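Local coordinates for vacuolar aminopeptidase 1 (Saccharomyces cerevisiae, PDB 5JGF), which removes single amino acids, preferably neutral or hydrophobic ones, from the N-terminus of peptides as a zinc-dependent vacuolar exopeptidase of the M18 family, at residues R65-N69 against T304-A308; D204-L210 against V230-M236; A269-A273 against G452-F456; W335-I339 against W463-Y467; M379-G385 against R426-L430. All coordinates share one frame; numbering follows the deposited sequence.

Interaction 1: R65-N69 against T304-A308; sequences RNGTN and TRQGA
R65 and R305 make the one direct hydrogen bond between these loops. R65 NH1 donates a hydrogen bond to R305 O at 2.8 Å, with an N-H...O angle of 156°. The acceptor lies at the edge of the guanidinium, in its plane. G310 O takes a second bond from NH1, and E46 forms a salt bridge at NH2.

The amides of N66 and Q306 stack, 13° from parallel, with N66 CG 3.4 Å from Q306 NE2. Q306 OE1 accepts from N297 ND2. The R305 guanidinium has R65 CG over one face, near its rim, 3.7 Å from R305 NH1.

The segment 65-69 joins two antiparallel strands of the central mixed sheet, 58-65 and 69-76, through a classic beta bulge in which T68 and N69 both face R65. On the other segment T304 to G307 form a type I turn.

Apolar contact is slight: N69 CB meets Q306 CB at 3.8 Å.

Waters bridge the segments as well. One accepts from R305 NE and Q306 NE2 and donates weakly to N66 OD1. Another accepts from N66 N and R305 NH2, at 2.8 Å each. R426 NH1 and G424 O of the second subunit hydrogen-bond N66 OD1 and R305 NH1 respectively.

Interaction 2: D204-L210 against V230-M236; sequences DEKKSPL and VSELIQM
The backbones come closest at S208 and S231, whose CA atoms are 4.0 Å apart, and again at P209 and I234, 5.4 Å apart. Each segment carries a short 3-10 turn, 205-207 and 230-232. The second then enters strand 233-242 of the six-stranded antiparallel sheet, with a classic beta bulge at I234 and Q235 facing L139.

S208 carries the polar contact. Its OG stands anti to the backbone N (chi1 172°) and donates to L233 O at 2.7 Å. The donor is tilted 24° from the carbonyl plane.

P209 crosses I234 at a slant, with CG 3.9 Å from I234 CG1. L210 buries more surface against the other segment than any other residue here. CD1 reaches L233 CB and M236 CG, and CD2 lies 3.5 Å from I234 O. The chains of L210 and Q235 cross at about a right angle, and Q235 NE2 bonds E390 of the second subunit. Helix 216-226 also packs here, with L219 touching L210 and R220 in a salt bridge to E205.

V230 sets CB 4.0 Å from E205 CG. A water donates to D204 OD1 at 2.7 Å and accepts from S231 N at 3.2 Å.

Interaction 3: A269-A273 against G452-F456; sequences AAMIA and GVKFF
F456 points its CB at helix 261-278 and meets A273 CB at 3.4 Å. CG stands anti to the carbonyl carbon (chi1 -68°), which lays the ring along the near side of that helix toward A269 and A270. CD1 comes 3.6 Å from A270 N. One atom further out, CE1 is 3.9 Å from A269 CB, which lies in the plane of the ring at its edge. On this helix the ring meets small residues and backbone.

V453, about one turn earlier, adds two branches. Its CG2 lies 3.7 Å from A269 O, and its CG1 meets I272 CG2 at 4.0 Å. A273 CB also lies 3.6 Å from V453 O. G452 adds to the closeness: a CB there would come to about 3.5 Å from A269 CB.

With three alanines and a glycine at the interface, the axes of the short helical segments come to 8.0 Å, crossing at -53°. This is consistent with small residues allowing close approach. No hydrogen bond links the segments; the contact is apolar.

Both helices lie against the central sheet. F456 and A270 touch I88 of strand 86-91, A270 also touches V292 of strand 289-295, and L430 of strand 426-434 packs on F456. M271 and I272 touch helix 25-38.

Interaction 4: W335-I339 against W463-Y467; sequences WANSI and WRSVY
I339 lays its CD1 over the centre of the Y467 ring, 3.6 Å from the centroid and 12° off the normal, a CH-pi contact. CG1 stands anti to the carbonyl carbon (chi1 -74°), and from there it touches W463 CE3 at 3.7 Å as well. The isoleucine sits in the corner formed by the two aromatic side chains. The indole takes an oblique position beside it, with N337 O in plane at its edge, 3.7 Å from CH2.

W463 and Y467 lie one turn apart on the C-terminal helix 448-468. That helix packs here where helix 331-336 ends and the chain enters strand 339-347 of the central sheet. N337 is the first residue to leave helical angles.

Replacing Y467 by an alanine would probably leave I339 CD1 without its ring face and open a gap there.

R464 bends at chi2 and chi3 to bring NH1 within 2.9 Å of N337 O, but the bond is weak, at 129°. NH1 has a further acceptor in K83 O, and NH2 forms a salt bridge with D468. A water accepts from R464 NH2 at 2.7 Å and donates to N337 OD1 at 2.8 Å. The ND2 of N337 bonds T333 O and also K47 O of the third subunit.

Interaction 5: M379-G385 against R426-L430; sequences MATDVVG and RTIDL
R426 and D382 make the tight end of this contact. R426 NE donates to D382 OD2 at 2.8 Å and 174°, meeting the syn lone pair of OD2 in a salt bridge. The carboxylate and guanidinium planes are 51° apart. D382 is also the N-cap of helix 383-396: its OD1 accepts from G385 N at 2.6 Å. V384 lies over the centre of one guanidinium face, with CB 3.4 Å from R426 CZ. At G385 a CB would clash with I428 CG1 at this separation.

An alanine in place of R426 would probably leave D382 OD2 without its charged mate and V384 without the flat group it covers.

The other end is also polar. D429 OD2 accepts from A380 N at 2.8 Å and 177°, on its anti side, while T381 OG1 accepts from D429 N at 2.9 Å. T381 OG1 also hydrogen-bonds S372 O, and D429 OD1 hydrogen-bonds the hydroxyls of T414 and S342.

The middle is looser and wet. A380 O and T427 O, both acceptors, lie 3.2 Å apart. One water donates to A380 O and accepts from T427 N; a second accepts from D382 N and donates to T427 O.

This capped helix start beside strand 426-434 belongs to the alpha/beta catalytic domain of M18 peptidases. The D429 side chain is about 5 Å from that of D344, a zinc ligand.

Interaction 5 touches both interactions 3 and 4, which do not touch each other but share helix 448-468, with centres 18 Å apart. F455 CE2 meets L430 CD2 at 3.8 Å, and I339 CG2 meets I428 CD1 at 4.0 Å. Interaction 5 lies about 9 Å from a bound zinc ion, measured from the M379 side chain, and interaction 3 about 12 Å, from F456. In interaction 1 the N69 side chain is about 9 Å from that of the zinc ligand H91. Interaction 2 lies apart, 42 to 52 Å between centres from interactions 3, 4 and 5. Interactions 1 and 2 touch the second subunit; interactions 4 and 5 touch the third.

Interaction 1: R65-N69 against T304-A308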
# COMPACT_ATOMS: atom_id res chain seq x y z
N ARG D 65 14.19 -52.11 12.89
CA ARG D 65 12.90 -51.73 13.43
C ARG D 65 12.08 -51.10 12.31
O ARG D 65 12.58 -50.25 11.58
CB ARG D 65 13.06 -50.72 14.57
CG ARG D 65 11.73 -50.20 15.11
CD ARG D 65 11.93 -49.17 16.21
NE ARG D 65 12.57 -49.76 17.39
CZ ARG D 65 12.90 -49.07 18.48
NH1 ARG D 65 12.64 -47.77 18.55
NH2 ARG D 65 13.48 -49.69 19.50
N ASN D 66 10.83 -51.55 12.16
CA ASN D 66 9.93 -50.99 11.15
C ASN D 66 10.42 -51.19 9.72
O ASN D 66 9.79 -50.71 8.77
CB ASN D 66 9.73 -49.49 11.42
CG ASN D 66 8.48 -48.94 10.76
OD1 ASN D 66 7.37 -49.35 11.08
ND2 ASN D 66 8.66 -48.00 9.84
N GLY D 67 11.54 -51.89 9.56
CA GLY D 67 12.10 -52.10 8.23
C GLY D 67 12.77 -50.86 7.67
O GLY D 67 13.18 -50.85 6.51
N THR D 68 12.91 -49.82 8.49
CA THR D 68 13.52 -48.56 8.05
C THR D 68 14.50 -47.95 9.06
O THR D 68 15.02 -46.86 8.83
CB THR D 68 12.42 -47.51 7.79
OG1 THR D 68 11.70 -47.26 9.01
CG2 THR D 68 11.44 -47.99 6.74
N ASN D 69 14.74 -48.66 10.15
CA ASN D 69 15.61 -48.19 11.24
C ASN D 69 16.53 -49.38 11.54
O ASN D 69 16.07 -50.42 12.01
CB ASN D 69 14.71 -47.85 12.43
CG ASN D 69 15.45 -47.26 13.63
OD1 ASN D 69 14.86 -47.18 14.71
ND2 ASN D 69 16.70 -46.85 13.45
N THR D 304 9.39 -40.28 16.02
CA THR D 304 8.65 -41.48 15.65
C THR D 304 9.45 -42.62 16.28
O THR D 304 10.59 -42.41 16.70
CB THR D 304 8.62 -41.72 14.12
OG1 THR D 304 9.94 -42.01 13.65
CG2 THR D 304 8.07 -40.48 13.40
N ARG D 305 8.89 -43.81 16.36
CA ARG D 305 9.63 -44.90 16.98
C ARG D 305 10.83 -45.33 16.14
O ARG D 305 11.79 -45.88 16.68
CB ARG D 305 8.71 -46.10 17.24
CG ARG D 305 8.39 -46.94 16.04
CD ARG D 305 7.45 -48.07 16.41
NE ARG D 305 7.29 -49.00 15.30
CZ ARG D 305 7.73 -50.26 15.32
NH1 ARG D 305 8.34 -50.74 16.39
NH2 ARG D 305 7.58 -51.01 14.24
N GLN D 306 10.78 -45.07 14.84
CA GLN D 306 11.88 -45.45 13.95
C GLN D 306 12.85 -44.29 13.69
O GLN D 306 13.79 -44.42 12.91
CB GLN D 306 11.34 -46.00 12.63
CG GLN D 306 10.46 -45.04 11.83
CD GLN D 306 8.97 -45.21 12.11
OE1 GLN D 306 8.15 -44.42 11.63
NE2 GLN D 306 8.62 -46.23 12.88
N GLY D 307 12.61 -43.16 14.36
CA GLY D 307 13.48 -42.01 14.22
C GLY D 307 14.45 -41.96 15.39
O GLY D 307 14.36 -42.78 16.30
N ALA D 308 15.37 -41.00 15.37
CA ALA D 308 16.36 -40.88 16.44
C ALA D 308 15.76 -40.80 17.83
O ALA D 308 16.33 -41.33 18.78
CB ALA D 308 17.26 -39.67 16.20
O HOH W 1 6.03 -47.28 13.31
O HOH W 2 9.10 -53.29 13.58
O HOH W 3 15.20 -45.43 16.80

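Interaction 2: D204-L210 against V230-M236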
# COMPACT_ATOMS: atom_id res chain seq x y z
N ASP D 204 -11.75 -61.93 -8.78
CA ASP D 204 -10.68 -62.21 -7.83
C ASP D 204 -9.98 -60.93 -7.38
O ASP D 204 -9.72 -60.73 -6.19
CB ASP D 204 -9.65 -63.16 -8.45
CG ASP D 204 -8.76 -63.81 -7.41
OD1 ASP D 204 -7.52 -63.71 -7.52
OD2 ASP D 204 -9.31 -64.44 -6.48
N GLU D 205 -9.68 -60.05 -8.34
CA GLU D 205 -9.00 -58.79 -8.03
C GLU D 205 -9.82 -57.95 -7.05
O GLU D 205 -9.27 -57.26 -6.20
CB GLU D 205 -8.75 -58.00 -9.31
CG GLU D 205 -7.85 -58.72 -10.31
CD GLU D 205 -7.79 -58.02 -11.66
OE1 GLU D 205 -8.84 -57.52 -12.12
OE2 GLU D 205 -6.70 -57.98 -12.27
N LYS D 206 -11.15 -58.03 -7.18
CA LYS D 206 -12.04 -57.27 -6.31
C LYS D 206 -12.00 -57.77 -4.87
O LYS D 206 -12.57 -57.14 -3.98
CB LYS D 206 -13.48 -57.34 -6.83
CG LYS D 206 -13.68 -56.73 -8.20
CD LYS D 206 -15.12 -56.92 -8.66
CE LYS D 206 -15.33 -56.38 -10.06
NZ LYS D 206 -16.73 -56.61 -10.52
N LYS D 207 -11.34 -58.90 -4.65
CA LYS D 207 -11.24 -59.46 -3.31
C LYS D 207 -10.17 -58.76 -2.48
O LYS D 207 -10.14 -58.88 -1.26
CB LYS D 207 -10.93 -60.96 -3.39
CG LYS D 207 -12.04 -61.79 -4.02
CD LYS D 207 -11.68 -63.26 -4.04
CE LYS D 207 -12.82 -64.09 -4.63
NZ LYS D 207 -12.44 -65.54 -4.70
N SER D 208 -9.29 -58.02 -3.15
CA SER D 208 -8.22 -57.31 -2.46
C SER D 208 -8.75 -56.16 -1.62
O SER D 208 -9.62 -55.42 -2.05
CB SER D 208 -7.21 -56.76 -3.47
OG SER D 208 -6.27 -55.91 -2.83
N PRO D 209 -8.24 -56.02 -0.39
CA PRO D 209 -8.69 -54.93 0.48
C PRO D 209 -8.33 -53.59 -0.16
O PRO D 209 -8.84 -52.54 0.25
CB PRO D 209 -7.91 -55.18 1.77
CG PRO D 209 -7.78 -56.68 1.79
CD PRO D 209 -7.42 -56.99 0.36
N LEU D 210 -7.46 -53.64 -1.16
CA LEU D 210 -7.03 -52.42 -1.84
C LEU D 210 -7.82 -52.09 -3.10
O LEU D 210 -7.63 -51.03 -3.69
CB LEU D 210 -5.54 -52.50 -2.19
CG LEU D 210 -4.59 -52.50 -1.00
CD1 LEU D 210 -3.15 -52.51 -1.49
CD2 LEU D 210 -4.85 -51.27 -0.14
N VAL D 230 -3.26 -59.83 -7.28
CA VAL D 230 -3.87 -58.60 -6.80
C VAL D 230 -4.73 -58.86 -5.56
O VAL D 230 -4.70 -58.08 -4.61
CB VAL D 230 -4.76 -57.94 -7.90
CG1 VAL D 230 -5.55 -56.78 -7.32
CG2 VAL D 230 -3.88 -57.45 -9.05
N SER D 231 -5.47 -59.96 -5.56
CA SER D 231 -6.33 -60.30 -4.43
C SER D 231 -5.53 -60.45 -3.13
O SER D 231 -6.08 -60.30 -2.04
CB SER D 231 -7.07 -61.61 -4.71
OG SER D 231 -6.16 -62.69 -4.86
N GLU D 232 -4.24 -60.74 -3.26
CA GLU D 232 -3.39 -60.93 -2.10
C GLU D 232 -2.83 -59.64 -1.50
O GLU D 232 -2.31 -59.64 -0.39
CB GLU D 232 -2.25 -61.88 -2.46
CG GLU D 232 -2.76 -63.20 -3.05
CD GLU D 232 -1.64 -64.15 -3.43
OE1 GLU D 232 -0.74 -63.75 -4.20
OE2 GLU D 232 -1.67 -65.32 -2.98
N LEU D 233 -2.95 -58.53 -2.23
CA LEU D 233 -2.45 -57.25 -1.73
C LEU D 233 -3.35 -56.70 -0.63
O LEU D 233 -4.56 -56.59 -0.81
CB LEU D 233 -2.37 -56.23 -2.88
CG LEU D 233 -1.49 -56.56 -4.08
CD1 LEU D 233 -1.63 -55.45 -5.12
CD2 LEU D 233 -0.04 -56.71 -3.65
N ILE D 234 -2.75 -56.36 0.52
CA ILE D 234 -3.50 -55.81 1.65
C ILE D 234 -3.20 -54.35 1.96
O ILE D 234 -4.09 -53.61 2.39
CB ILE D 234 -3.27 -56.65 2.93
CG1 ILE D 234 -4.27 -57.80 2.98
CG2 ILE D 234 -3.42 -55.79 4.18
CD1 ILE D 234 -3.66 -59.12 2.66
N GLN D 235 -1.96 -53.93 1.76
CA GLN D 235 -1.54 -52.55 2.00
C GLN D 235 -0.21 -52.26 1.33
O GLN D 235 0.48 -53.18 0.88
CB GLN D 235 -1.41 -52.26 3.50
CG GLN D 235 -2.59 -51.52 4.12
CD GLN D 235 -2.99 -50.28 3.33
OE1 GLN D 235 -2.15 -49.66 2.67
NE2 GLN D 235 -4.26 -49.91 3.40
N MET D 236 0.14 -50.99 1.24
CA MET D 236 1.41 -50.61 0.63
C MET D 236 1.88 -49.22 1.04
O MET D 236 1.08 -48.36 1.41
CB MET D 236 1.31 -50.70 -0.90
CG MET D 236 0.06 -50.08 -1.49
SD MET D 236 -0.04 -50.34 -3.28
CE MET D 236 -0.32 -48.67 -3.80
O HOH W 4 -6.26 -61.44 -8.29

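Interaction 3: A269-A273 against G452-F456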
# COMPACT_ATOMS: atom_id res chain seq x y z
N ALA D 269 28.73 -44.23 3.49
CA ALA D 269 30.12 -44.08 3.90
C ALA D 269 30.37 -44.66 5.29
O ALA D 269 31.38 -45.32 5.53
CB ALA D 269 30.53 -42.61 3.87
N ALA D 270 29.44 -44.41 6.22
CA ALA D 270 29.59 -44.93 7.58
C ALA D 270 29.49 -46.45 7.63
O ALA D 270 30.28 -47.10 8.32
CB ALA D 270 28.54 -44.30 8.50
N MET D 271 28.53 -47.02 6.91
CA MET D 271 28.36 -48.48 6.91
C MET D 271 29.54 -49.18 6.25
O MET D 271 30.00 -50.22 6.74
CB MET D 271 27.07 -48.88 6.19
CG MET D 271 25.80 -48.68 7.00
SD MET D 271 25.80 -49.52 8.62
CE MET D 271 26.33 -51.10 8.19
N ILE D 272 30.03 -48.64 5.14
CA ILE D 272 31.16 -49.25 4.46
C ILE D 272 32.37 -49.18 5.38
O ILE D 272 33.15 -50.13 5.47
CB ILE D 272 31.47 -48.52 3.13
CG1 ILE D 272 30.32 -48.73 2.14
CG2 ILE D 272 32.78 -49.03 2.53
CD1 ILE D 272 30.06 -50.18 1.79
N ALA D 273 32.53 -48.07 6.08
CA ALA D 273 33.64 -47.92 7.00
C ALA D 273 33.54 -48.97 8.10
O ALA D 273 34.54 -49.59 8.48
CB ALA D 273 33.64 -46.52 7.61
N GLY D 452 35.11 -39.85 2.96
CA GLY D 452 34.22 -40.05 4.08
C GLY D 452 34.47 -41.41 4.72
O GLY D 452 34.63 -41.52 5.93
N VAL D 453 34.51 -42.45 3.88
CA VAL D 453 34.77 -43.80 4.37
C VAL D 453 36.10 -43.82 5.12
O VAL D 453 36.20 -44.40 6.21
CB VAL D 453 34.87 -44.80 3.20
CG1 VAL D 453 35.33 -46.17 3.72
CG2 VAL D 453 33.51 -44.94 2.52
N LYS D 454 37.11 -43.18 4.55
CA LYS D 454 38.43 -43.14 5.16
C LYS D 454 38.38 -42.51 6.54
O LYS D 454 38.96 -43.03 7.50
CB LYS D 454 39.40 -42.36 4.26
CG LYS D 454 40.83 -42.32 4.76
CD LYS D 454 41.77 -41.73 3.71
CE LYS D 454 42.51 -40.51 4.23
NZ LYS D 454 43.37 -40.81 5.40
N PHE D 455 37.66 -41.39 6.67
CA PHE D 455 37.56 -40.74 7.96
C PHE D 455 36.83 -41.60 8.99
O PHE D 455 37.31 -41.76 10.11
CB PHE D 455 36.84 -39.40 7.83
CG PHE D 455 36.59 -38.74 9.15
CD1 PHE D 455 37.62 -38.13 9.84
CD2 PHE D 455 35.33 -38.79 9.73
CE1 PHE D 455 37.41 -37.57 11.10
CE2 PHE D 455 35.10 -38.24 10.99
CZ PHE D 455 36.15 -37.63 11.67
N PHE D 456 35.68 -42.14 8.61
CA PHE D 456 34.89 -42.96 9.52
C PHE D 456 35.62 -44.23 9.93
O PHE D 456 35.46 -44.72 11.05
CB PHE D 456 33.55 -43.33 8.88
CG PHE D 456 32.62 -42.15 8.71
CD1 PHE D 456 31.84 -42.03 7.56
CD2 PHE D 456 32.51 -41.18 9.69
CE1 PHE D 456 30.97 -40.95 7.40
CE2 PHE D 456 31.65 -40.10 9.54
CZ PHE D 456 30.88 -39.98 8.39

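Interaction 4: W335-I339 against W463-Y467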
# COMPACT_ATOMS: atom_id res chain seq x y z
N TRP D 335 27.74 -44.31 28.68
CA TRP D 335 27.56 -43.12 27.86
C TRP D 335 28.50 -41.99 28.21
O TRP D 335 28.93 -41.24 27.33
CB TRP D 335 26.09 -42.67 27.93
CG TRP D 335 25.19 -43.64 27.22
CD1 TRP D 335 24.16 -44.36 27.76
CD2 TRP D 335 25.26 -44.02 25.84
NE1 TRP D 335 23.60 -45.17 26.81
CE2 TRP D 335 24.25 -44.98 25.62
CE3 TRP D 335 26.08 -43.64 24.77
CZ2 TRP D 335 24.04 -45.58 24.37
CZ3 TRP D 335 25.87 -44.23 23.52
CH2 TRP D 335 24.86 -45.19 23.34
N ALA D 336 28.85 -41.86 29.49
CA ALA D 336 29.77 -40.80 29.89
C ALA D 336 31.12 -40.99 29.20
O ALA D 336 31.85 -40.03 28.97
CB ALA D 336 29.95 -40.80 31.41
N ASN D 337 31.43 -42.24 28.85
CA ASN D 337 32.69 -42.56 28.19
C ASN D 337 32.55 -42.80 26.69
O ASN D 337 33.49 -43.29 26.06
CB ASN D 337 33.31 -43.81 28.83
CG ASN D 337 33.90 -43.53 30.20
OD1 ASN D 337 34.95 -42.89 30.32
ND2 ASN D 337 33.23 -44.01 31.25
N SER D 338 31.40 -42.45 26.12
CA SER D 338 31.16 -42.66 24.70
C SER D 338 31.32 -41.42 23.82
O SER D 338 31.34 -40.30 24.31
CB SER D 338 29.74 -43.21 24.50
OG SER D 338 29.51 -44.40 25.24
N ILE D 339 31.44 -41.66 22.52
CA ILE D 339 31.54 -40.58 21.54
C ILE D 339 30.57 -40.92 20.42
O ILE D 339 30.64 -42.00 19.82
CB ILE D 339 32.97 -40.46 20.94
CG1 ILE D 339 33.93 -39.83 21.96
CG2 ILE D 339 32.93 -39.60 19.67
CD1 ILE D 339 33.57 -38.41 22.37
N TRP D 463 39.26 -43.74 17.76
CA TRP D 463 38.56 -42.83 18.67
C TRP D 463 38.81 -43.12 20.16
O TRP D 463 38.97 -42.19 20.95
CB TRP D 463 37.05 -42.83 18.41
CG TRP D 463 36.31 -43.95 19.07
CD1 TRP D 463 36.06 -45.19 18.55
CD2 TRP D 463 35.75 -43.95 20.38
NE1 TRP D 463 35.38 -45.96 19.46
CE2 TRP D 463 35.18 -45.23 20.60
CE3 TRP D 463 35.68 -43.00 21.41
CZ2 TRP D 463 34.55 -45.57 21.80
CZ3 TRP D 463 35.04 -43.34 22.60
CH2 TRP D 463 34.49 -44.62 22.78
N ARG D 464 38.84 -44.39 20.53
CA ARG D 464 39.04 -44.75 21.94
C ARG D 464 40.40 -44.25 22.43
O ARG D 464 40.49 -43.64 23.50
CB ARG D 464 38.93 -46.26 22.13
CG ARG D 464 38.96 -46.74 23.58
CD ARG D 464 37.83 -46.14 24.42
NE ARG D 464 38.21 -44.88 25.05
CZ ARG D 464 37.39 -44.11 25.76
NH1 ARG D 464 36.11 -44.45 25.92
NH2 ARG D 464 37.84 -42.99 26.31
N SER D 465 41.44 -44.49 21.65
CA SER D 465 42.79 -44.07 22.01
C SER D 465 42.91 -42.55 22.11
O SER D 465 43.62 -42.03 22.97
CB SER D 465 43.80 -44.59 20.99
OG SER D 465 45.11 -44.16 21.31
N VAL D 466 42.23 -41.84 21.22
CA VAL D 466 42.27 -40.38 21.23
C VAL D 466 41.49 -39.79 22.40
O VAL D 466 41.97 -38.88 23.08
CB VAL D 466 41.71 -39.78 19.91
CG1 VAL D 466 41.61 -38.27 20.02
CG2 VAL D 466 42.62 -40.16 18.75
N TYR D 467 40.28 -40.30 22.63
CA TYR D 467 39.46 -39.78 23.71
C TYR D 467 40.12 -40.03 25.06
O TYR D 467 39.83 -39.34 26.04
CB TYR D 467 38.06 -40.41 23.66
CG TYR D 467 37.00 -39.63 24.42
CD1 TYR D 467 37.04 -38.23 24.50
CD2 TYR D 467 35.92 -40.28 25.01
CE1 TYR D 467 36.03 -37.51 25.14
CE2 TYR D 467 34.90 -39.57 25.65
CZ TYR D 467 34.97 -38.19 25.71
OH TYR D 467 33.96 -37.48 26.33
O HOH W 5 30.88 -38.79 26.38
O HOH W 6 36.21 -41.71 28.10

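Interaction 5: M379-G385 against R426-L430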
# COMPACT_ATOMS: atom_id res chain seq x y z
N MET D 379 23.35 -27.80 16.41
CA MET D 379 24.32 -28.90 16.33
C MET D 379 24.78 -29.18 17.76
O MET D 379 24.79 -28.28 18.59
CB MET D 379 25.52 -28.49 15.48
CG MET D 379 25.19 -28.10 14.04
SD MET D 379 24.48 -29.46 13.09
CE MET D 379 23.37 -28.57 11.99
N ALA D 380 25.15 -30.42 18.04
CA ALA D 380 25.60 -30.80 19.38
C ALA D 380 27.11 -30.63 19.58
O ALA D 380 27.62 -30.75 20.69
CB ALA D 380 25.21 -32.25 19.67
N THR D 381 27.81 -30.36 18.48
CA THR D 381 29.26 -30.18 18.49
C THR D 381 29.74 -29.20 19.56
O THR D 381 29.20 -28.09 19.69
CB THR D 381 29.74 -29.67 17.11
OG1 THR D 381 29.29 -30.57 16.09
CG2 THR D 381 31.27 -29.60 17.06
N ASP D 382 30.74 -29.61 20.34
CA ASP D 382 31.29 -28.75 21.39
C ASP D 382 32.81 -28.63 21.23
O ASP D 382 33.40 -29.25 20.34
CB ASP D 382 30.93 -29.28 22.79
CG ASP D 382 31.49 -30.67 23.07
OD1 ASP D 382 32.34 -31.14 22.29
OD2 ASP D 382 31.07 -31.27 24.08
N VAL D 383 33.44 -27.84 22.10
CA VAL D 383 34.88 -27.61 22.01
C VAL D 383 35.72 -28.87 22.16
O VAL D 383 36.71 -29.04 21.44
CB VAL D 383 35.34 -26.54 23.05
CG1 VAL D 383 35.22 -27.07 24.46
CG2 VAL D 383 36.75 -26.09 22.73
N VAL D 384 35.35 -29.76 23.08
CA VAL D 384 36.11 -31.00 23.26
C VAL D 384 35.92 -31.91 22.04
O VAL D 384 36.88 -32.51 21.56
CB VAL D 384 35.67 -31.75 24.53
CG1 VAL D 384 36.33 -33.12 24.59
CG2 VAL D 384 36.05 -30.93 25.76
N GLY D 385 34.69 -32.00 21.56
CA GLY D 385 34.41 -32.83 20.40
C GLY D 385 35.14 -32.33 19.16
O GLY D 385 35.60 -33.12 18.34
N ARG D 426 28.87 -37.23 24.77
CA ARG D 426 29.39 -36.15 23.93
C ARG D 426 29.11 -36.55 22.49
O ARG D 426 29.47 -37.64 22.04
CB ARG D 426 30.89 -35.98 24.18
CG ARG D 426 31.56 -34.99 23.25
CD ARG D 426 32.87 -34.49 23.84
NE ARG D 426 32.66 -33.43 24.82
CZ ARG D 426 33.12 -33.46 26.07
NH1 ARG D 426 32.89 -32.45 26.89
NH2 ARG D 426 33.79 -34.52 26.51
N THR D 427 28.46 -35.65 21.76
CA THR D 427 28.08 -35.90 20.38
C THR D 427 28.66 -34.84 19.45
O THR D 427 28.65 -33.65 19.78
CB THR D 427 26.54 -35.91 20.27
OG1 THR D 427 26.02 -36.95 21.11
CG2 THR D 427 26.10 -36.14 18.83
N ILE D 428 29.15 -35.27 18.30
CA ILE D 428 29.75 -34.38 17.33
C ILE D 428 29.01 -34.43 16.01
O ILE D 428 28.90 -35.49 15.38
CB ILE D 428 31.23 -34.77 17.09
CG1 ILE D 428 31.96 -34.84 18.43
CG2 ILE D 428 31.90 -33.76 16.15
CD1 ILE D 428 33.12 -35.80 18.45
N ASP D 429 28.47 -33.29 15.58
CA ASP D 429 27.76 -33.22 14.32
C ASP D 429 28.75 -32.89 13.21
O ASP D 429 29.50 -31.92 13.30
CB ASP D 429 26.66 -32.15 14.37
CG ASP D 429 25.35 -32.70 14.91
OD1 ASP D 429 24.67 -33.46 14.18
OD2 ASP D 429 25.00 -32.37 16.06
N LEU D 430 28.78 -33.73 12.19
CA LEU D 430 29.67 -33.55 11.05
C LEU D 430 29.10 -34.34 9.89
O LEU D 430 28.07 -35.00 10.03
CB LEU D 430 31.08 -34.05 11.40
CG LEU D 430 31.23 -35.42 12.06
CD1 LEU D 430 30.79 -36.53 11.12
CD2 LEU D 430 32.70 -35.63 12.46
O HOH W 7 27.67 -33.00 22.66
O HOH W 8 31.09 -32.45 20.35